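Local coordinates for protein histidinol-phosphatase (Listeria monocytogenes serotype 4b str. H7858, PDB 6NLR) that probably hydrolyses histidinol phosphate to histidinol and phosphate in histidine biosynthesis, using a trinuclear metal centre in a PHP domain, at residues Y35-H40 / P69-K74; K73-I78 / I88-E93; H8-P13 / D18-M23. All coordinates share one frame; numbering follows the deposited sequence.

Contact 1 (Y35-H40 / P69-K74). With MN (manganese (II) ion), chain D.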
loop_
_atom_site.group_PDB
_atom_site.type_symbol
_atom_site.label_atom_id
_atom_site.label_comp_id
_atom_site.label_asym_id
_atom_site.label_seq_id
_atom_site.Cartn_x
_atom_site.Cartn_y
_atom_site.Cartn_z
ATOM N N TYR A 35 -1.317 11.047 11.927
ATOM C CA TYR A 35 -1.470 9.576 11.902
ATOM C C TYR A 35 -2.699 9.226 11.066
ATOM O O TYR A 35 -3.800 9.684 11.424
ATOM C CB TYR A 35 -1.533 9.104 13.352
ATOM C CG TYR A 35 -1.561 7.616 13.575
ATOM C CD1 TYR A 35 -2.751 6.915 13.470
ATOM C CD2 TYR A 35 -0.431 6.923 13.968
ATOM C CE1 TYR A 35 -2.821 5.564 13.740
ATOM C CE2 TYR A 35 -0.478 5.562 14.216
ATOM C CZ TYR A 35 -1.680 4.881 14.116
ATOM O OH TYR A 35 -1.769 3.547 14.393
ATOM N N SER A 36 -2.516 8.446 10.000
ATOM C CA SER A 36 -3.606 8.004 9.100
ATOM C C SER A 36 -3.904 6.520 9.331
ATOM O O SER A 36 -3.001 5.664 9.236
ATOM C CB SER A 36 -3.296 8.312 7.650
ATOM O OG SER A 36 -3.322 9.712 7.415
ATOM N N ILE A 37 -5.167 6.249 9.635
ATOM C CA ILE A 37 -5.757 4.898 9.662
ATOM C C ILE A 37 -6.330 4.659 8.273
ATOM O O ILE A 37 -7.346 5.306 7.931
ATOM C CB ILE A 37 -6.821 4.791 10.753
ATOM C CG1 ILE A 37 -6.243 5.147 12.125
ATOM C CG2 ILE A 37 -7.435 3.399 10.723
ATOM C CD1 ILE A 37 -7.298 5.436 13.157
ATOM N N VAL A 38 -5.679 3.786 7.509
ATOM C CA VAL A 38 -6.071 3.487 6.119
ATOM C C VAL A 38 -6.228 1.971 6.002
ATOM O O VAL A 38 -5.370 1.285 5.404
ATOM C CB VAL A 38 -5.091 4.122 5.110
ATOM C CG1 VAL A 38 -5.342 5.621 5.017
ATOM C CG2 VAL A 38 -3.636 3.860 5.462
ATOM N N GLU A 39 -7.305 1.470 6.582
ATOM C CA GLU A 39 -7.584 0.022 6.618
ATOM C C GLU A 39 -7.876 -0.466 5.193
ATOM O O GLU A 39 -8.392 0.325 4.358
ATOM C CB GLU A 39 -8.735 -0.265 7.573
ATOM C CG GLU A 39 -8.848 -1.730 7.884
ATOM C CD GLU A 39 -7.512 -2.332 8.309
ATOM O OE1 GLU A 39 -7.180 -2.220 9.492
ATOM O OE2 GLU A 39 -6.821 -2.883 7.426
ATOM N N HIS A 40 -7.574 -1.733 4.909
ATOM C CA HIS A 40 -7.910 -2.351 3.603
ATOM C C HIS A 40 -9.405 -2.232 3.309
ATOM O O HIS A 40 -10.218 -2.688 4.143
ATOM C CB HIS A 40 -7.513 -3.813 3.600
ATOM C CG HIS A 40 -6.053 -3.981 3.749
ATOM N ND1 HIS A 40 -5.190 -3.696 2.715
ATOM C CD2 HIS A 40 -5.315 -4.405 4.793
ATOM C CE1 HIS A 40 -3.954 -3.949 3.111
ATOM N NE2 HIS A 40 -4.009 -4.380 4.383
ATOM N N PRO A 69 -19.597 0.184 8.903
ATOM C CA PRO A 69 -20.161 1.057 9.936
ATOM C C PRO A 69 -19.405 0.973 11.281
ATOM O O PRO A 69 -19.171 2.000 11.908
ATOM C CB PRO A 69 -21.604 0.552 10.107
ATOM C CG PRO A 69 -21.925 -0.163 8.803
ATOM C CD PRO A 69 -20.602 -0.720 8.316
ATOM N N TYR A 70 -18.996 -0.236 11.673
ATOM C CA TYR A 70 -18.269 -0.512 12.941
ATOM C C TYR A 70 -16.857 0.077 12.840
ATOM O O TYR A 70 -16.374 0.681 13.820
ATOM C CB TYR A 70 -18.291 -2.010 13.248
ATOM C CG TYR A 70 -19.687 -2.574 13.425
ATOM C CD1 TYR A 70 -20.415 -2.350 14.586
ATOM C CD2 TYR A 70 -20.299 -3.297 12.410
ATOM C CE1 TYR A 70 -21.707 -2.826 14.738
ATOM C CE2 TYR A 70 -21.577 -3.813 12.559
ATOM C CZ TYR A 70 -22.285 -3.574 13.726
ATOM O OH TYR A 70 -23.548 -4.083 13.892
ATOM N N TYR A 71 -16.231 -0.039 11.666
ATOM C CA TYR A 71 -14.893 0.540 11.393
ATOM C C TYR A 71 -14.935 2.058 11.577
ATOM O O TYR A 71 -14.124 2.582 12.364
ATOM C CB TYR A 71 -14.419 0.194 9.985
ATOM C CG TYR A 71 -13.193 0.947 9.541
ATOM C CD1 TYR A 71 -11.962 0.687 10.112
ATOM C CD2 TYR A 71 -13.256 1.901 8.543
ATOM C CE1 TYR A 71 -10.826 1.359 9.704
ATOM C CE2 TYR A 71 -12.129 2.580 8.117
ATOM C CZ TYR A 71 -10.904 2.301 8.694
ATOM O OH TYR A 71 -9.764 2.926 8.270
ATOM N N PHE A 72 -15.864 2.737 10.898
ATOM C CA PHE A 72 -16.002 4.212 10.988
ATOM C C PHE A 72 -16.325 4.626 12.423
ATOM O O PHE A 72 -15.743 5.596 12.906
ATOM C CB PHE A 72 -17.039 4.743 9.999
ATOM C CG PHE A 72 -16.487 4.847 8.604
ATOM C CD1 PHE A 72 -15.383 5.636 8.352
ATOM C CD2 PHE A 72 -17.050 4.136 7.561
ATOM C CE1 PHE A 72 -14.879 5.758 7.069
ATOM C CE2 PHE A 72 -16.539 4.248 6.280
ATOM C CZ PHE A 72 -15.460 5.058 6.041
ATOM N N LYS A 73 -17.217 3.910 13.100
ATOM C CA LYS A 73 -17.579 4.265 14.486
ATOM C C LYS A 73 -16.322 4.206 15.368
ATOM O O LYS A 73 -16.074 5.168 16.104
ATOM C CB LYS A 73 -18.675 3.334 14.996
ATOM C CG LYS A 73 -19.059 3.565 16.443
ATOM C CD LYS A 73 -20.037 2.553 16.948
ATOM C CE LYS A 73 -20.393 2.787 18.397
ATOM N NZ LYS A 73 -20.893 1.540 19.000
ATOM N N LYS A 74 -15.561 3.109 15.322
ATOM C CA LYS A 74 -14.372 2.923 16.199
ATOM C C LYS A 74 -13.328 3.995 15.872
ATOM O O LYS A 74 -12.797 4.619 16.781
ATOM C CB LYS A 74 -13.804 1.513 16.061
ATOM C CG LYS A 74 -12.512 1.249 16.834
ATOM C CD LYS A 74 -12.666 1.415 18.331
ATOM C CE LYS A 74 -11.363 1.211 19.070
ATOM N NZ LYS A 74 -10.882 -0.180 18.911
HETATM MN MN MN D . -2.458 -5.385 5.459
#
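The phenol ring of Tyr71 reaches strand 35-40 with its hydroxyl end and meets Glu39 and Ile37 obliquely, while at its other end it rests CD2 on one face of the neighbouring Phe72 ring, over the centre of that ring. This is one half of a beta-alpha-beta crossover in the TIM-barrel-like PHP domain: the helix runs back against the strand at 169°, with the segment axes 11.3 Å apart, and the Tyr71 side chain spans that gap. Tyr71 does so because its CG stands anti to the backbone N (chi1 169°), which carries the ring off the helix. Its CE1 lies 3.4 Å from Glu39 CB. The CG2 methyl of Ile37 approaches the hydroxyl, 3.4 Å from Tyr71 OH, the two side chains running antiparallel to one another as they pass. The buried phenol oxygen finds its hydrogen-bond partner in Gly91 O on the next strand.

Glu39 starts toward the helix, but its chain bends at chi2 (50°) and turns the carboxylate away, toward the metal centre. There OE1 is bonded to Thr9 OG1, while OE2 bonds to His8 ND1 and accepts the backbone N-H of His40, His40 N to Glu39 OE2 being 2.9 Å. The carboxylate is thus pinned by three groups and steadies a first-shell histidine, His8, from the second shell. The ring of His40 stacks on His8; its NE2 binds a manganese ion at 2.1 Å, a site completed by His14 and His260.

Contact 2 (K73-I78 / I88-E93). With MN (manganese (II) ion), chain E; CO (cobalt (II) ion), chain F.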
loop_
_atom_site.group_PDB
_atom_site.type_symbol
_atom_site.label_atom_id
_atom_site.label_comp_id
_atom_site.label_asym_id
_atom_site.label_seq_id
_atom_site.Cartn_x
_atom_site.Cartn_y
_atom_site.Cartn_z
ATOM N N LYS A 73 -17.217 3.910 13.100
ATOM C CA LYS A 73 -17.579 4.265 14.486
ATOM C C LYS A 73 -16.322 4.206 15.368
ATOM O O LYS A 73 -16.074 5.168 16.104
ATOM C CB LYS A 73 -18.675 3.334 14.996
ATOM C CG LYS A 73 -19.059 3.565 16.443
ATOM C CD LYS A 73 -20.037 2.553 16.948
ATOM C CE LYS A 73 -20.393 2.787 18.397
ATOM N NZ LYS A 73 -20.893 1.540 19.000
ATOM N N LYS A 74 -15.561 3.109 15.322
ATOM C CA LYS A 74 -14.372 2.923 16.199
ATOM C C LYS A 74 -13.328 3.995 15.872
ATOM O O LYS A 74 -12.797 4.619 16.781
ATOM C CB LYS A 74 -13.804 1.513 16.061
ATOM C CG LYS A 74 -12.512 1.249 16.834
ATOM C CD LYS A 74 -12.666 1.415 18.331
ATOM C CE LYS A 74 -11.363 1.211 19.070
ATOM N NZ LYS A 74 -10.882 -0.180 18.911
HETATM N N MSE A 75 -13.020 4.205 14.583
HETATM C CA MSE A 75 -11.932 5.114 14.243
HETATM C C MSE A 75 -12.301 6.564 14.583
HETATM O O MSE A 75 -11.433 7.330 14.975
HETATM C CB MSE A 75 -11.539 5.003 12.765
HETATM C CG MSE A 75 -10.988 3.647 12.335
HETATM SE SE MSE A 75 -9.947 2.729 13.743
HETATM C CE MSE A 75 -10.624 0.881 13.764
ATOM N N ASN A 76 -13.560 6.956 14.364
ATOM C CA ASN A 76 -14.025 8.293 14.692
ATOM C C ASN A 76 -13.929 8.497 16.204
ATOM O O ASN A 76 -13.557 9.593 16.644
ATOM C CB ASN A 76 -15.449 8.574 14.172
ATOM C CG ASN A 76 -15.425 9.033 12.716
ATOM O OD1 ASN A 76 -15.889 8.338 11.799
ATOM N ND2 ASN A 76 -14.804 10.171 12.476
ATOM N N HIS A 77 -14.218 7.471 16.993
ATOM C CA HIS A 77 -14.079 7.539 18.477
ATOM C C HIS A 77 -12.604 7.821 18.836
ATOM O O HIS A 77 -12.327 8.699 19.673
ATOM C CB HIS A 77 -14.606 6.240 19.098
ATOM C CG HIS A 77 -14.201 6.036 20.518
ATOM N ND1 HIS A 77 -14.702 6.807 21.519
ATOM C CD2 HIS A 77 -13.359 5.144 21.098
ATOM C CE1 HIS A 77 -14.161 6.442 22.663
ATOM N NE2 HIS A 77 -13.336 5.413 22.438
ATOM N N ILE A 78 -11.676 7.086 18.222
ATOM C CA ILE A 78 -10.220 7.191 18.542
ATOM C C ILE A 78 -9.704 8.562 18.094
ATOM O O ILE A 78 -8.959 9.181 18.831
ATOM C CB ILE A 78 -9.452 6.026 17.896
ATOM C CG1 ILE A 78 -9.865 4.693 18.512
ATOM C CG2 ILE A 78 -7.959 6.253 17.993
ATOM C CD1 ILE A 78 -9.642 4.621 19.993
ATOM N N ILE A 88 -5.535 12.643 13.740
ATOM C CA ILE A 88 -5.840 11.315 13.132
ATOM C C ILE A 88 -6.702 11.514 11.889
ATOM O O ILE A 88 -7.719 12.193 11.981
ATOM C CB ILE A 88 -6.465 10.381 14.177
ATOM C CG1 ILE A 88 -5.429 10.092 15.272
ATOM C CG2 ILE A 88 -6.999 9.118 13.519
ATOM C CD1 ILE A 88 -5.924 9.284 16.429
ATOM N N HIS A 89 -6.273 10.951 10.770
ATOM C CA HIS A 89 -7.069 10.881 9.525
ATOM C C HIS A 89 -7.619 9.457 9.403
ATOM O O HIS A 89 -6.981 8.512 9.914
ATOM C CB HIS A 89 -6.248 11.297 8.301
ATOM C CG HIS A 89 -5.613 12.640 8.399
ATOM N ND1 HIS A 89 -6.341 13.791 8.472
ATOM C CD2 HIS A 89 -4.303 13.012 8.418
ATOM C CE1 HIS A 89 -5.520 14.833 8.534
ATOM N NE2 HIS A 89 -4.249 14.370 8.507
ATOM N N ILE A 90 -8.788 9.327 8.788
ATOM C CA ILE A 90 -9.481 8.033 8.591
ATOM C C ILE A 90 -9.723 7.852 7.101
ATOM O O ILE A 90 -10.265 8.733 6.457
ATOM C CB ILE A 90 -10.787 7.991 9.393
ATOM C CG1 ILE A 90 -10.542 8.323 10.870
ATOM C CG2 ILE A 90 -11.453 6.639 9.204
ATOM C CD1 ILE A 90 -11.798 8.505 11.683
ATOM N N GLY A 91 -9.349 6.703 6.576
ATOM C CA GLY A 91 -9.661 6.347 5.186
ATOM C C GLY A 91 -9.353 4.899 4.932
ATOM O O GLY A 91 -9.464 4.075 5.869
ATOM N N PHE A 92 -9.018 4.587 3.692
ATOM C CA PHE A 92 -8.746 3.204 3.258
ATOM C C PHE A 92 -7.436 3.135 2.499
ATOM O O PHE A 92 -7.054 4.110 1.801
ATOM C CB PHE A 92 -9.874 2.722 2.344
ATOM C CG PHE A 92 -11.212 2.688 3.026
ATOM C CD1 PHE A 92 -11.518 1.679 3.933
ATOM C CD2 PHE A 92 -12.143 3.686 2.790
ATOM C CE1 PHE A 92 -12.742 1.657 4.587
ATOM C CE2 PHE A 92 -13.381 3.638 3.415
ATOM C CZ PHE A 92 -13.675 2.626 4.305
ATOM N N GLU A 93 -6.791 1.978 2.616
ATOM C CA GLU A 93 -5.879 1.450 1.591
ATOM C C GLU A 93 -6.787 0.760 0.576
ATOM O O GLU A 93 -7.326 -0.338 0.876
ATOM C CB GLU A 93 -4.826 0.511 2.156
ATOM C CG GLU A 93 -3.773 0.177 1.109
ATOM C CD GLU A 93 -2.675 -0.758 1.569
ATOM O OE1 GLU A 93 -2.737 -1.188 2.737
ATOM O OE2 GLU A 93 -1.760 -1.040 0.755
HETATM MN MN MN E . -0.502 -2.695 0.755
HETATM CO CO CO F . -1.022 -1.378 4.043
HETATM O O HOH W 1 1.141 -4.336 0.695
HETATM O O HOH W 2 0.150 -1.983 2.274
#
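Ile90 holds its CG1 branch beside the backbone N and anti to the carbonyl carbon (chi1 -53°) and then runs straight out (chi2 171°), which carries CD1 up against the backbone of the helix 73-78 at Met75. Ile88 repeats this shape two residues earlier on the same side of the strand and extends its own CD1 to Ile78, the next turn of the helix. The contact holds no hydrogen bond and is made largely by these two methyl tips. Ile90 CD1 lies 3.7 Å from Met75 CB and 3.5 Å from Met75 O, so it presses on the start of the side chain and on the helix backbone alike. The rest of Met75, a selenomethionine in this crystal, bends away from the strand. Beside Met75, the Asn76 side chain crosses the end of Ile90 at about a right angle. Farther along, Ile88 CD1 meets Ile78 CG2 obliquely at 4.0 Å.

Toward its C-terminal end the same strand reaches the metal centre. Glu93, fully extended beyond CG, splits its carboxylate between two metals: OE1 binds the cobalt ion at 2.2 Å and OE2 a manganese ion at 2.1 Å. A water lies between the same two metals, consistent with a bridging solvent ligand. OE2 is also hydrogen-bonded to Ser121.

Helix and strand are the second half of the beta-alpha-beta unit, nearly antiparallel (167°), with segment axes 8.9 Å apart. Strand 87-95 lies between strands 34-40 and 117-127 in the sheet, and the turned-away end of Met75 packs among Ile37 of strand 34-40, Val20 of helix 20-29 and the loop at Thr9 to Phe11.

Contact 3 (H8-P13 / D18-M23). With CO (cobalt (II) ion), chain F.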
loop_
_atom_site.group_PDB
_atom_site.type_symbol
_atom_site.label_atom_id
_atom_site.label_comp_id
_atom_site.label_asym_id
_atom_site.label_seq_id
_atom_site.Cartn_x
_atom_site.Cartn_y
_atom_site.Cartn_z
ATOM N N HIS A 8 -2.782 0.243 9.934
ATOM C CA HIS A 8 -3.895 -0.736 9.948
ATOM C C HIS A 8 -4.369 -0.930 11.390
ATOM O O HIS A 8 -3.772 -0.322 12.306
ATOM C CB HIS A 8 -3.434 -2.019 9.232
ATOM C CG HIS A 8 -3.155 -1.778 7.784
ATOM N ND1 HIS A 8 -4.167 -1.748 6.839
ATOM C CD2 HIS A 8 -2.017 -1.473 7.124
ATOM C CE1 HIS A 8 -3.644 -1.493 5.649
ATOM N NE2 HIS A 8 -2.331 -1.281 5.808
ATOM N N THR A 9 -5.394 -1.764 11.582
ATOM C CA THR A 9 -6.182 -1.857 12.831
ATOM C C THR A 9 -6.586 -3.304 13.090
ATOM O O THR A 9 -6.234 -4.188 12.272
ATOM C CB THR A 9 -7.448 -0.994 12.713
ATOM O OG1 THR A 9 -8.359 -1.591 11.781
ATOM C CG2 THR A 9 -7.146 0.415 12.264
ATOM N N GLU A 10 -7.352 -3.522 14.162
ATOM C CA GLU A 10 -7.984 -4.829 14.485
ATOM C C GLU A 10 -8.997 -5.209 13.392
ATOM O O GLU A 10 -9.376 -6.379 13.358
ATOM C CB GLU A 10 -8.619 -4.826 15.883
ATOM C CG GLU A 10 -9.828 -3.898 16.051
ATOM C CD GLU A 10 -9.535 -2.422 16.357
ATOM O OE1 GLU A 10 -8.368 -1.956 16.178
ATOM O OE2 GLU A 10 -10.483 -1.715 16.725
ATOM N N PHE A 11 -9.402 -4.296 12.503
ATOM C CA PHE A 11 -10.354 -4.607 11.395
ATOM C C PHE A 11 -9.633 -5.312 10.236
ATOM O O PHE A 11 -10.281 -5.731 9.281
ATOM C CB PHE A 11 -11.112 -3.348 10.963
ATOM C CG PHE A 11 -12.211 -2.974 11.927
ATOM C CD1 PHE A 11 -11.957 -2.162 13.025
ATOM C CD2 PHE A 11 -13.499 -3.456 11.761
ATOM C CE1 PHE A 11 -12.965 -1.836 13.919
ATOM C CE2 PHE A 11 -14.501 -3.146 12.665
ATOM C CZ PHE A 11 -14.237 -2.326 13.735
ATOM N N CYS A 12 -8.311 -5.438 10.310
ATOM C CA CYS A 12 -7.496 -6.135 9.290
ATOM C C CYS A 12 -7.435 -7.622 9.644
ATOM O O CYS A 12 -6.788 -7.981 10.624
ATOM C CB CYS A 12 -6.089 -5.556 9.230
ATOM S SG CYS A 12 -5.103 -6.351 7.947
ATOM N N PRO A 13 -8.049 -8.534 8.862
ATOM C CA PRO A 13 -8.070 -9.957 9.221
ATOM C C PRO A 13 -6.669 -10.609 9.251
ATOM O O PRO A 13 -6.501 -11.541 9.977
ATOM C CB PRO A 13 -8.980 -10.630 8.164
ATOM C CG PRO A 13 -9.686 -9.468 7.462
ATOM C CD PRO A 13 -8.752 -8.272 7.592
ATOM N N ASP A 18 -4.028 -6.346 17.250
ATOM C CA ASP A 18 -3.800 -5.305 18.288
ATOM C C ASP A 18 -4.877 -4.230 18.125
ATOM O O ASP A 18 -5.231 -3.903 16.988
ATOM C CB ASP A 18 -2.422 -4.652 18.197
ATOM C CG ASP A 18 -1.268 -5.550 18.617
ATOM O OD1 ASP A 18 -1.544 -6.653 19.122
ATOM O OD2 ASP A 18 -0.104 -5.141 18.396
ATOM N N ASP A 19 -5.354 -3.691 19.232
ATOM C CA ASP A 19 -6.318 -2.570 19.232
ATOM C C ASP A 19 -5.620 -1.320 18.692
ATOM O O ASP A 19 -4.535 -0.970 19.202
ATOM C CB ASP A 19 -6.889 -2.346 20.624
ATOM C CG ASP A 19 -8.107 -1.436 20.615
ATOM O OD1 ASP A 19 -8.075 -0.379 19.962
ATOM O OD2 ASP A 19 -9.080 -1.789 21.256
ATOM N N VAL A 20 -6.269 -0.639 17.752
ATOM C CA VAL A 20 -5.810 0.664 17.189
ATOM C C VAL A 20 -5.469 1.615 18.338
ATOM O O VAL A 20 -4.544 2.415 18.180
ATOM C CB VAL A 20 -6.847 1.274 16.233
ATOM C CG1 VAL A 20 -8.170 1.542 16.925
ATOM C CG2 VAL A 20 -6.324 2.539 15.557
ATOM N N GLU A 21 -6.183 1.556 19.451
ATOM C CA GLU A 21 -5.944 2.499 20.569
ATOM C C GLU A 21 -4.513 2.344 21.089
ATOM O O GLU A 21 -3.893 3.368 21.368
ATOM C CB GLU A 21 -6.926 2.250 21.713
ATOM C CG GLU A 21 -6.802 3.285 22.806
ATOM C CD GLU A 21 -8.136 3.640 23.450
ATOM O OE1 GLU A 21 -9.166 2.989 23.120
ATOM O OE2 GLU A 21 -8.155 4.585 24.235
ATOM N N GLU A 22 -4.026 1.109 21.240
ATOM C CA GLU A 22 -2.656 0.831 21.764
ATOM C C GLU A 22 -1.640 1.306 20.719
ATOM O O GLU A 22 -0.576 1.793 21.089
ATOM C CB GLU A 22 -2.469 -0.644 22.142
ATOM C CG GLU A 22 -3.398 -1.129 23.254
ATOM C CD GLU A 22 -3.521 -0.261 24.507
ATOM O OE1 GLU A 22 -2.491 -0.047 25.188
ATOM O OE2 GLU A 22 -4.662 0.205 24.816
HETATM N N MSE A 23 -1.991 1.202 19.426
HETATM C CA MSE A 23 -1.109 1.670 18.364
HETATM C C MSE A 23 -0.999 3.201 18.422
HETATM O O MSE A 23 0.094 3.761 18.323
HETATM C CB MSE A 23 -1.599 1.158 17.004
HETATM C CG MSE A 23 -1.661 -0.343 16.918
HETATM SE SE MSE A 23 -2.469 -0.950 15.250
HETATM C CE MSE A 23 -1.169 -0.258 13.968
HETATM CO CO CO F . -1.022 -1.378 4.043
HETATM O O HOH W 2 0.150 -1.983 2.274
#
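Asp19 OD1, 4.1 Å from the carboxylate oxygen Glu10 OE1, is gripped by two donors: it accepts the backbone N-H of Glu21 in a nearly linear bond, on the anti side of the carboxylate and somewhat out of its plane (Glu21 N to Asp19 OD1 2.8 Å, 171°), and it forms a salt bridge with Lys74 of helix 68-81. The first bond makes Asp19 the N-cap of helix 20-29. Glu10 binds the preceding amide, that of Val20: its OE1 takes the N-H from above the carboxylate plane, with Val20 N 2.9 Å from Glu10 OE1 and an angle of 159°. Its CG sits between the backbone N and the carbonyl carbon (chi1 67°), and a bend at chi2 brings the carboxylate back over Val20. Glu10 OE2 reaches the same Lys74, whose charge probably offsets the closeness of the two acids.

The segment 8-13 follows the first strand of the PHP barrel, and His8, with His6, forms the H-x-H pair familiar at this strand end in the family. Just beyond it Thr9 begins a type I turn that ends at Cys12, and its OG1, already held by Glu39, accepts the amide of Phe11 in an ST turn (Phe11 N to Thr9 OG1 3.0 Å). The CG2 methyl of Thr9 lies alongside Val20, 4.0 Å from Val20 CG2. Met23, a selenomethionine, closes tightly on the backbone of His8, its CE 3.1 Å from His8 O. On the side away from the helix, His8 NE2 binds the cobalt ion at 2.2 Å, joined there by His6, Glu93 and Asp258.

In the fold
From the N terminus, contact 3 comes first, closing the short loop between strand 3-7 and helix 20-29. Contact 1 then closes the long, partly helical connection from strand 34-40 to helix 68-81, and contact 2 the tight return from that helix to strand 87-95. Contact 3 closes before the others open; contact 2 begins on the helix where contact 1 ends, the two sharing Lys73 and Lys74, and none nests. Together contacts 1 and 2 fasten one helix over two adjacent parallel strands, which are joined by backbone bonds such as Gly91 N to Ile37 O. Lys74 connects that helix with contact 3. Toward the metal side, His8, His40 and Glu93 bring all three contacts to the trinuclear centre.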